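Local structure of GH3 beta-N-acetylglucosaminidase (Paenibacillaceae, 6K5J) at residues Q478-S483 and T498-Y503; V392-V397 and K410-Y415. The protein hydrolyses terminal beta-linked N-acetylglucosamine residues as a family 3 glycoside hydrolase, probably from chitin-derived or related sugar chains. All coordinates share one frame; numbering follows the deposited sequence.

Interaction 1: residues Q478-S483 and T498-Y503; sequences QLIVAS and TFFAAY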
ATOM      1  N   GLN A 478       8.791 -30.553  15.877  1.00 30.53           N
ATOM      2  CA  GLN A 478       7.379 -30.246  15.658  1.00 29.74           C
ATOM      3  C   GLN A 478       7.330 -28.823  15.113  1.00 30.11           C
ATOM      4  O   GLN A 478       7.480 -27.853  15.865  1.00 28.00           O
ATOM      5  CB  GLN A 478       6.564 -30.399  16.938  1.00 34.34           C
ATOM      6  CG  GLN A 478       6.403 -31.845  17.410  1.00 41.61           C
ATOM      7  CD  GLN A 478       7.624 -32.354  18.158  1.00 48.03           C
ATOM      8  OE1 GLN A 478       8.080 -31.731  19.124  1.00 50.68           O
ATOM      9  NE2 GLN A 478       8.166 -33.489  17.713  1.00 50.87           N
ATOM     10  N   LEU A 479       7.159 -28.707  13.799  1.00 27.71           N
ATOM     11  CA  LEU A 479       7.286 -27.441  13.083  1.00 25.53           C
ATOM     12  C   LEU A 479       5.906 -26.876  12.765  1.00 25.30           C
ATOM     13  O   LEU A 479       5.056 -27.584  12.214  1.00 26.24           O
ATOM     14  CB  LEU A 479       8.068 -27.636  11.786  1.00 26.10           C
ATOM     15  CG  LEU A 479       8.096 -26.431  10.834  1.00 22.37           C
ATOM     16  CD1 LEU A 479       8.928 -25.320  11.444  1.00 21.64           C
ATOM     17  CD2 LEU A 479       8.655 -26.846   9.471  1.00 23.52           C
ATOM     18  N   ILE A 480       5.690 -25.609  13.113  1.00 22.82           N
ATOM     19  CA  ILE A 480       4.558 -24.820  12.636  1.00 23.40           C
ATOM     20  C   ILE A 480       5.115 -23.686  11.783  1.00 22.55           C
ATOM     21  O   ILE A 480       6.089 -23.034  12.170  1.00 22.69           O
ATOM     22  CB  ILE A 480       3.724 -24.243  13.801  1.00 26.35           C
ATOM     23  CG1 ILE A 480       3.057 -25.353  14.614  1.00 26.79           C
ATOM     24  CG2 ILE A 480       2.668 -23.241  13.296  1.00 21.94           C
ATOM     25  CD1 ILE A 480       2.481 -24.850  15.950  1.00 28.02           C
ATOM     26  N   VAL A 481       4.494 -23.427  10.637  1.00 22.34           N
ATOM     27  CA  VAL A 481       4.851 -22.283   9.804  1.00 20.16           C
ATOM     28  C   VAL A 481       3.680 -21.304   9.807  1.00 20.04           C
ATOM     29  O   VAL A 481       2.522 -21.707   9.649  1.00 20.88           O
ATOM     30  CB  VAL A 481       5.224 -22.720   8.376  1.00 22.38           C
ATOM     31  CG1 VAL A 481       5.633 -21.508   7.520  1.00 23.68           C
ATOM     32  CG2 VAL A 481       6.360 -23.729   8.424  1.00 22.24           C
ATOM     33  N   ALA A 482       3.980 -20.027  10.014  1.00 19.08           N
ATOM     34  CA  ALA A 482       2.993 -18.959   9.954  1.00 19.52           C
ATOM     35  C   ALA A 482       3.530 -17.891   9.015  1.00 20.59           C
ATOM     36  O   ALA A 482       4.578 -17.301   9.285  1.00 20.53           O
ATOM     37  CB  ALA A 482       2.719 -18.378  11.344  1.00 18.62           C
ATOM     38  N   SER A 483       2.834 -17.662   7.905  1.00 20.11           N
ATOM     39  CA  SER A 483       3.290 -16.680   6.935  1.00 17.95           C
ATOM     40  C   SER A 483       2.873 -15.291   7.391  1.00 20.51           C
ATOM     41  O   SER A 483       1.713 -15.072   7.766  1.00 20.89           O
ATOM     42  CB  SER A 483       2.734 -16.984   5.539  1.00 19.15           C
ATOM     43  OG  SER A 483       1.331 -17.202   5.569  1.00 18.86           O
ATOM     44  N   THR A 498       1.738 -28.008   9.153  1.00 22.55           N
ATOM     45  CA  THR A 498       0.858 -27.021   9.773  1.00 21.93           C
ATOM     46  C   THR A 498       1.253 -25.647   9.260  1.00 20.59           C
ATOM     47  O   THR A 498       2.389 -25.215   9.473  1.00 22.59           O
ATOM     48  CB  THR A 498       0.965 -27.061  11.301  1.00 25.33           C
ATOM     49  OG1 THR A 498       0.788 -28.407  11.756  1.00 29.61           O
ATOM     50  CG2 THR A 498      -0.085 -26.162  11.945  1.00 23.62           C
ATOM     51  N   PHE A 499       0.316 -24.963   8.594  1.00 21.86           N
ATOM     52  CA  PHE A 499       0.597 -23.681   7.951  1.00 18.45           C
ATOM     53  C   PHE A 499      -0.527 -22.703   8.252  1.00 18.75           C
ATOM     54  O   PHE A 499      -1.694 -22.981   7.953  1.00 21.35           O
ATOM     55  CB  PHE A 499       0.767 -23.849   6.434  1.00 18.34           C
ATOM     56  CG  PHE A 499       1.148 -22.575   5.721  1.00 22.81           C
ATOM     57  CD1 PHE A 499       0.167 -21.682   5.300  1.00 20.25           C
ATOM     58  CD2 PHE A 499       2.483 -22.266   5.482  1.00 21.01           C
ATOM     59  CE1 PHE A 499       0.509 -20.490   4.650  1.00 21.30           C
ATOM     60  CE2 PHE A 499       2.841 -21.089   4.831  1.00 22.13           C
ATOM     61  CZ  PHE A 499       1.835 -20.188   4.402  1.00 20.46           C
ATOM     62  N   PHE A 500      -0.169 -21.550   8.809  1.00 17.99           N
ATOM     63  CA  PHE A 500      -1.085 -20.448   9.077  1.00 19.32           C
ATOM     64  C   PHE A 500      -0.750 -19.275   8.165  1.00 19.17           C
ATOM     65  O   PHE A 500       0.393 -19.111   7.736  1.00 19.79           O
ATOM     66  CB  PHE A 500      -0.979 -19.969  10.531  1.00 19.47           C
ATOM     67  CG  PHE A 500      -1.446 -20.968  11.550  1.00 22.25           C
ATOM     68  CD1 PHE A 500      -0.564 -21.914  12.068  1.00 19.32           C
ATOM     69  CD2 PHE A 500      -2.764 -20.948  12.012  1.00 19.04           C
ATOM     70  CE1 PHE A 500      -0.981 -22.829  13.012  1.00 20.08           C
ATOM     71  CE2 PHE A 500      -3.191 -21.867  12.954  1.00 21.65           C
ATOM     72  CZ  PHE A 500      -2.295 -22.812  13.459  1.00 24.32           C
ATOM     73  N   ALA A 501      -1.747 -18.420   7.914  1.00 20.01           N
ATOM     74  CA  ALA A 501      -1.515 -17.142   7.252  1.00 18.60           C
ATOM     75  C   ALA A 501      -1.916 -16.009   8.184  1.00 18.42           C
ATOM     76  O   ALA A 501      -3.033 -16.000   8.718  1.00 19.87           O
ATOM     77  CB  ALA A 501      -2.285 -17.036   5.924  1.00 15.67           C
ATOM     78  N   ALA A 502      -1.012 -15.045   8.360  1.00 17.56           N
ATOM     79  CA  ALA A 502      -1.324 -13.806   9.059  1.00 17.50           C
ATOM     80  C   ALA A 502      -1.363 -12.587   8.150  1.00 16.94           C
ATOM     81  O   ALA A 502      -1.838 -11.528   8.588  1.00 17.78           O
ATOM     82  CB  ALA A 502      -0.311 -13.550  10.191  1.00 16.97           C
ATOM     83  N   TYR A 503      -0.860 -12.691   6.919  1.00 18.37           N
ATOM     84  CA  TYR A 503      -0.936 -11.673   5.866  1.00 18.11           C
ATOM     85  C   TYR A 503      -0.117 -10.419   6.158  1.00 18.50           C
ATOM     86  O   TYR A 503      -0.147  -9.469   5.353  1.00 19.13           O
ATOM     87  CB  TYR A 503      -2.395 -11.275   5.566  1.00 16.64           C
ATOM     88  CG  TYR A 503      -3.296 -12.480   5.406  1.00 17.71           C
ATOM     89  CD1 TYR A 503      -3.330 -13.187   4.210  1.00 17.55           C
ATOM     90  CD2 TYR A 503      -4.083 -12.940   6.466  1.00 17.64           C
ATOM     91  CE1 TYR A 503      -4.137 -14.303   4.057  1.00 17.52           C
ATOM     92  CE2 TYR A 503      -4.888 -14.061   6.323  1.00 17.88           C
ATOM     93  CZ  TYR A 503      -4.916 -14.729   5.111  1.00 18.26           C
ATOM     94  OH  TYR A 503      -5.717 -15.844   4.955  1.00 16.62           O
TER
HETATM   95  O   HOH W   1       3.107 -29.256  12.883  1.00 35.51           O
HETATM   96  O   HOH W   2       0.002 -14.719   5.063  1.00 18.92           O
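Val-481, Ala-482 and Ser-483 pair with Phe-499, Phe-500 and Ala-501 as neighbouring parallel strands, whose axes come within 4.5 Å and diverge by 19°. Four backbone hydrogen bonds alternate between the partners: Val-481 N to Thr-498 O, Phe-500 N to Val-481 O, Ser-483 N to Phe-500 O and Ala-502 N to Ser-483 O, the last carrying the pairing into the turn beyond the strand. On one face of the sheet, Phe-499 has CG anti to its backbone N (chi1 -176°), and its ring lies beside both Val-481 and Ser-483. Val-481 CG1 meets the ring obliquely, 3.8 Å from Phe-499 CD2, while Ser-483 OG stands 3.2 Å from Phe-499 CZ. Ser-483 OG, placed between its own backbone N and carbonyl carbon (chi1 50°), also donates to a water that accepts from Tyr-503 N as well, 2.9 Å from the water oxygen. At the other end, a second water joins Leu-479 O to Thr-498 OG1 where the backbones no longer pair directly. The opposite face carries Ile-480, Ala-482 and Phe-500. Here Ile-480 CG2 abuts the edge of the Phe-500 ring, 3.7 Å from Phe-500 CE1, and Ala-482 CB faces Phe-500 CB at 4.1 Å. Helix 507-517 packs on this face, with Leu-513 against Ala-482 and Val-516 and Leu-517 against Phe-500; Phe-382 meets the Phe-500 ring edge-to-face. Strand 450-455 flanks 478-483 on its other side, and strand 374-377 runs antiparallel beside 499-501. This largely parallel sheet with helices packed on it, following the TIM barrel in the chain, is consistent with the alpha/beta sandwich domain of many family 3 glycoside hydrolases.

Interaction 2: residues V392-V397 and K410-Y415; sequences VVWPEV and KETLGY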
ATOM      1  N   VAL A 392      11.346 -19.597  17.984  1.00 22.62           N
ATOM      2  CA  VAL A 392      10.678 -18.778  16.979  1.00 22.59           C
ATOM      3  C   VAL A 392      11.730 -18.246  16.017  1.00 22.79           C
ATOM      4  O   VAL A 392      12.707 -17.612  16.440  1.00 24.82           O
ATOM      5  CB  VAL A 392       9.884 -17.625  17.614  1.00 24.30           C
ATOM      6  CG1 VAL A 392       9.254 -16.744  16.509  1.00 19.88           C
ATOM      7  CG2 VAL A 392       8.812 -18.173  18.564  1.00 20.79           C
ATOM      8  N   VAL A 393      11.535 -18.503  14.729  1.00 23.36           N
ATOM      9  CA  VAL A 393      12.404 -17.989  13.678  1.00 20.76           C
ATOM     10  C   VAL A 393      11.731 -16.763  13.074  1.00 22.47           C
ATOM     11  O   VAL A 393      10.644 -16.862  12.494  1.00 20.91           O
ATOM     12  CB  VAL A 393      12.690 -19.061  12.614  1.00 19.53           C
ATOM     13  CG1 VAL A 393      13.733 -18.562  11.622  1.00 22.48           C
ATOM     14  CG2 VAL A 393      13.174 -20.343  13.283  1.00 23.48           C
ATOM     15  N   TRP A 394      12.355 -15.601  13.232  1.00 21.04           N
ATOM     16  CA  TRP A 394      11.713 -14.332  12.909  1.00 21.86           C
ATOM     17  C   TRP A 394      12.440 -13.676  11.747  1.00 26.00           C
ATOM     18  O   TRP A 394      13.645 -13.401  11.857  1.00 25.00           O
ATOM     19  CB  TRP A 394      11.692 -13.402  14.122  1.00 22.20           C
ATOM     20  CG  TRP A 394      11.047 -12.075  13.826  1.00 25.22           C
ATOM     21  CD1 TRP A 394      11.683 -10.885  13.592  1.00 25.73           C
ATOM     22  CD2 TRP A 394       9.643 -11.808  13.715  1.00 22.96           C
ATOM     23  NE1 TRP A 394      10.759  -9.896  13.334  1.00 25.05           N
ATOM     24  CE2 TRP A 394       9.501 -10.436  13.403  1.00 26.42           C
ATOM     25  CE3 TRP A 394       8.492 -12.598  13.837  1.00 22.66           C
ATOM     26  CZ2 TRP A 394       8.253  -9.830  13.229  1.00 25.70           C
ATOM     27  CZ3 TRP A 394       7.249 -11.994  13.657  1.00 19.22           C
ATOM     28  CH2 TRP A 394       7.144 -10.625  13.352  1.00 20.33           C
ATOM     29  N   PRO A 395      11.763 -13.402  10.632  1.00 24.44           N
ATOM     30  CA  PRO A 395      12.433 -12.814   9.471  1.00 21.96           C
ATOM     31  C   PRO A 395      12.422 -11.295   9.506  1.00 27.54           C
ATOM     32  O   PRO A 395      11.487 -10.662   9.993  1.00 27.36           O
ATOM     33  CB  PRO A 395      11.584 -13.335   8.304  1.00 22.32           C
ATOM     34  CG  PRO A 395      10.166 -13.320   8.883  1.00 24.48           C
ATOM     35  CD  PRO A 395      10.327 -13.642  10.379  1.00 24.41           C
ATOM     36  N   GLU A 396      13.489 -10.702   8.973  1.00 28.15           N
ATOM     37  CA  GLU A 396      13.560  -9.250   8.881  1.00 29.91           C
ATOM     38  C   GLU A 396      14.036  -8.867   7.489  1.00 31.63           C
ATOM     39  O   GLU A 396      14.933  -9.507   6.927  1.00 28.52           O
ATOM     40  CB  GLU A 396      14.486  -8.637   9.960  1.00 33.10           C
ATOM     41  CG  GLU A 396      15.954  -8.992   9.814  1.00 39.05           C
ATOM     42  CD  GLU A 396      16.879  -8.175  10.720  1.00 43.42           C
ATOM     43  OE1 GLU A 396      16.384  -7.392  11.565  1.00 41.16           O
ATOM     44  OE2 GLU A 396      18.114  -8.327  10.576  1.00 39.21           O
ATOM     45  N   VAL A 397      13.392  -7.848   6.920  1.00 29.65           N
ATOM     46  CA  VAL A 397      13.818  -7.307   5.638  1.00 34.11           C
ATOM     47  C   VAL A 397      15.098  -6.509   5.849  1.00 35.69           C
ATOM     48  O   VAL A 397      15.176  -5.652   6.738  1.00 35.11           O
ATOM     49  CB  VAL A 397      12.706  -6.442   5.022  1.00 36.40           C
ATOM     50  CG1 VAL A 397      13.206  -5.736   3.758  1.00 40.74           C
ATOM     51  CG2 VAL A 397      11.481  -7.297   4.704  1.00 32.96           C
ATOM     52  N   LYS A 410       9.015  -4.330  16.719  1.00 29.22           N
ATOM     53  CA  LYS A 410       9.331  -4.725  18.090  1.00 34.05           C
ATOM     54  C   LYS A 410       8.371  -5.792  18.614  1.00 33.26           C
ATOM     55  O   LYS A 410       8.789  -6.720  19.319  1.00 27.85           O
ATOM     56  CB  LYS A 410       9.306  -3.499  19.005  1.00 33.93           C
ATOM     57  CG  LYS A 410       9.714  -3.802  20.444  1.00 41.66           C
ATOM     58  CD  LYS A 410       9.227  -2.722  21.391  1.00 47.66           C
ATOM     59  CE  LYS A 410       8.015  -3.186  22.191  1.00 50.62           C
ATOM     60  NZ  LYS A 410       8.424  -3.857  23.458  1.00 52.07           N
ATOM     61  N   GLU A 411       7.081  -5.673  18.300  1.00 29.43           N
ATOM     62  CA  GLU A 411       6.076  -6.612  18.810  1.00 26.81           C
ATOM     63  C   GLU A 411       6.006  -7.830  17.886  1.00 25.19           C
ATOM     64  O   GLU A 411       5.057  -8.036  17.123  1.00 25.61           O
ATOM     65  CB  GLU A 411       4.723  -5.922  18.949  1.00 26.46           C
ATOM     66  CG  GLU A 411       4.686  -4.796  19.988  1.00 30.73           C
ATOM     67  CD  GLU A 411       5.028  -3.427  19.416  1.00 41.30           C
ATOM     68  OE1 GLU A 411       5.448  -3.328  18.241  1.00 38.06           O
ATOM     69  OE2 GLU A 411       4.855  -2.437  20.151  1.00 50.26           O
ATOM     70  N   THR A 412       7.067  -8.631  17.958  1.00 23.83           N
ATOM     71  CA  THR A 412       7.207  -9.851  17.179  1.00 21.66           C
ATOM     72  C   THR A 412       6.306 -10.950  17.735  1.00 21.91           C
ATOM     73  O   THR A 412       5.716 -10.825  18.810  1.00 22.05           O
ATOM     74  CB  THR A 412       8.657 -10.338  17.215  1.00 24.79           C
ATOM     75  OG1 THR A 412       8.996 -10.690  18.568  1.00 25.31           O
ATOM     76  CG2 THR A 412       9.614  -9.247  16.709  1.00 26.08           C
ATOM     77  N   LEU A 413       6.226 -12.064  16.997  1.00 19.52           N
ATOM     78  CA  LEU A 413       5.540 -13.228  17.542  1.00 18.61           C
ATOM     79  C   LEU A 413       6.177 -13.660  18.858  1.00 24.27           C
ATOM     80  O   LEU A 413       5.474 -13.990  19.825  1.00 21.78           O
ATOM     81  CB  LEU A 413       5.558 -14.373  16.530  1.00 19.61           C
ATOM     82  CG  LEU A 413       5.015 -15.680  17.106  1.00 18.43           C
ATOM     83  CD1 LEU A 413       3.556 -15.498  17.491  1.00 20.01           C
ATOM     84  CD2 LEU A 413       5.167 -16.801  16.091  1.00 18.48           C
ATOM     85  N   GLY A 414       7.513 -13.644  18.917  1.00 22.16           N
ATOM     86  CA  GLY A 414       8.193 -14.005  20.152  1.00 24.08           C
ATOM     87  C   GLY A 414       7.842 -13.070  21.289  1.00 22.32           C
ATOM     88  O   GLY A 414       7.660 -13.506  22.427  1.00 28.65           O
ATOM     89  N   TYR A 415       7.737 -11.771  20.991  1.00 23.01           N
ATOM     90  CA  TYR A 415       7.294 -10.788  21.975  1.00 22.24           C
ATOM     91  C   TYR A 415       5.961 -11.189  22.601  1.00 26.31           C
ATOM     92  O   TYR A 415       5.807 -11.189  23.829  1.00 22.68           O
ATOM     93  CB  TYR A 415       7.192  -9.414  21.307  1.00 24.08           C
ATOM     94  CG  TYR A 415       6.537  -8.331  22.152  1.00 25.84           C
ATOM     95  CD1 TYR A 415       7.298  -7.529  23.007  1.00 27.79           C
ATOM     96  CD2 TYR A 415       5.163  -8.109  22.088  1.00 26.37           C
ATOM     97  CE1 TYR A 415       6.699  -6.538  23.779  1.00 30.88           C
ATOM     98  CE2 TYR A 415       4.557  -7.122  22.843  1.00 28.91           C
ATOM     99  CZ  TYR A 415       5.332  -6.339  23.687  1.00 34.82           C
ATOM    100  OH  TYR A 415       4.733  -5.361  24.441  1.00 36.45           O
TER
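Thr-412 sets its methyl group over the indole of Trp-394, with CG2 3.7 Å from the centroid of the five-membered ring and 21° off the ring normal, a CH-pi contact. CG2 lies toward the rim rather than over the centre of the indole, 3.5 Å from Trp-394 CE2. The opposite face of the indole is met by Pro-395 CD, so the ring is held between a threonine methyl and the proline that follows it in the chain. The first torsion of Trp-394 carries CG away from the backbone N, anti to it (chi1 180°). At the far side of the indole, the six-membered ring meets the start of the helix, where CZ3 comes 3.5 Å from Leu-413 N and 4.1 Å from Leu-413 CB. This is the strand-to-helix side of a beta-alpha-beta unit formed by strand 390-396, helix 413-419 and strand 424-430. Thr-412 is the N-cap of that helix: its OG1 accepts from Tyr-415 N at 2.9 Å and is also hydrogen-bonded to Glu-426 OE1, while Glu-426 OE2 takes the N-H of Gly-414. An alanine in place of Trp-394 would probably leave the Thr-412 methyl without its aromatic surface and open a gap beside the first turn of the helix. Farther back along the strand, Val-392 CG1 touches Leu-413 CD2 at 4.1 Å, the two side chains crossing at a slant, and also lies close to Gly-414 N.

Both contacts are buried and involve the same mixed sheet, their centres about 13 Å apart and their nearest atoms about 6 Å apart, without touching. Strand 450-455 lies between strands 390-396 and 478-483 and thus separates the two. Interaction 1 joins neighbouring strands within the sheet and is built on backbone hydrogen bonds, with side chains packed on both faces; interaction 2 ties a strand to the helix entered after it, with no hydrogen bond across the segments and mainly apolar and CH-pi packing. Helix 507-517 touches both, through Leu-513, which meets Ala-482 in one and Leu-413 in the other, and Met-510, which meets Ala-502 and Trp-394.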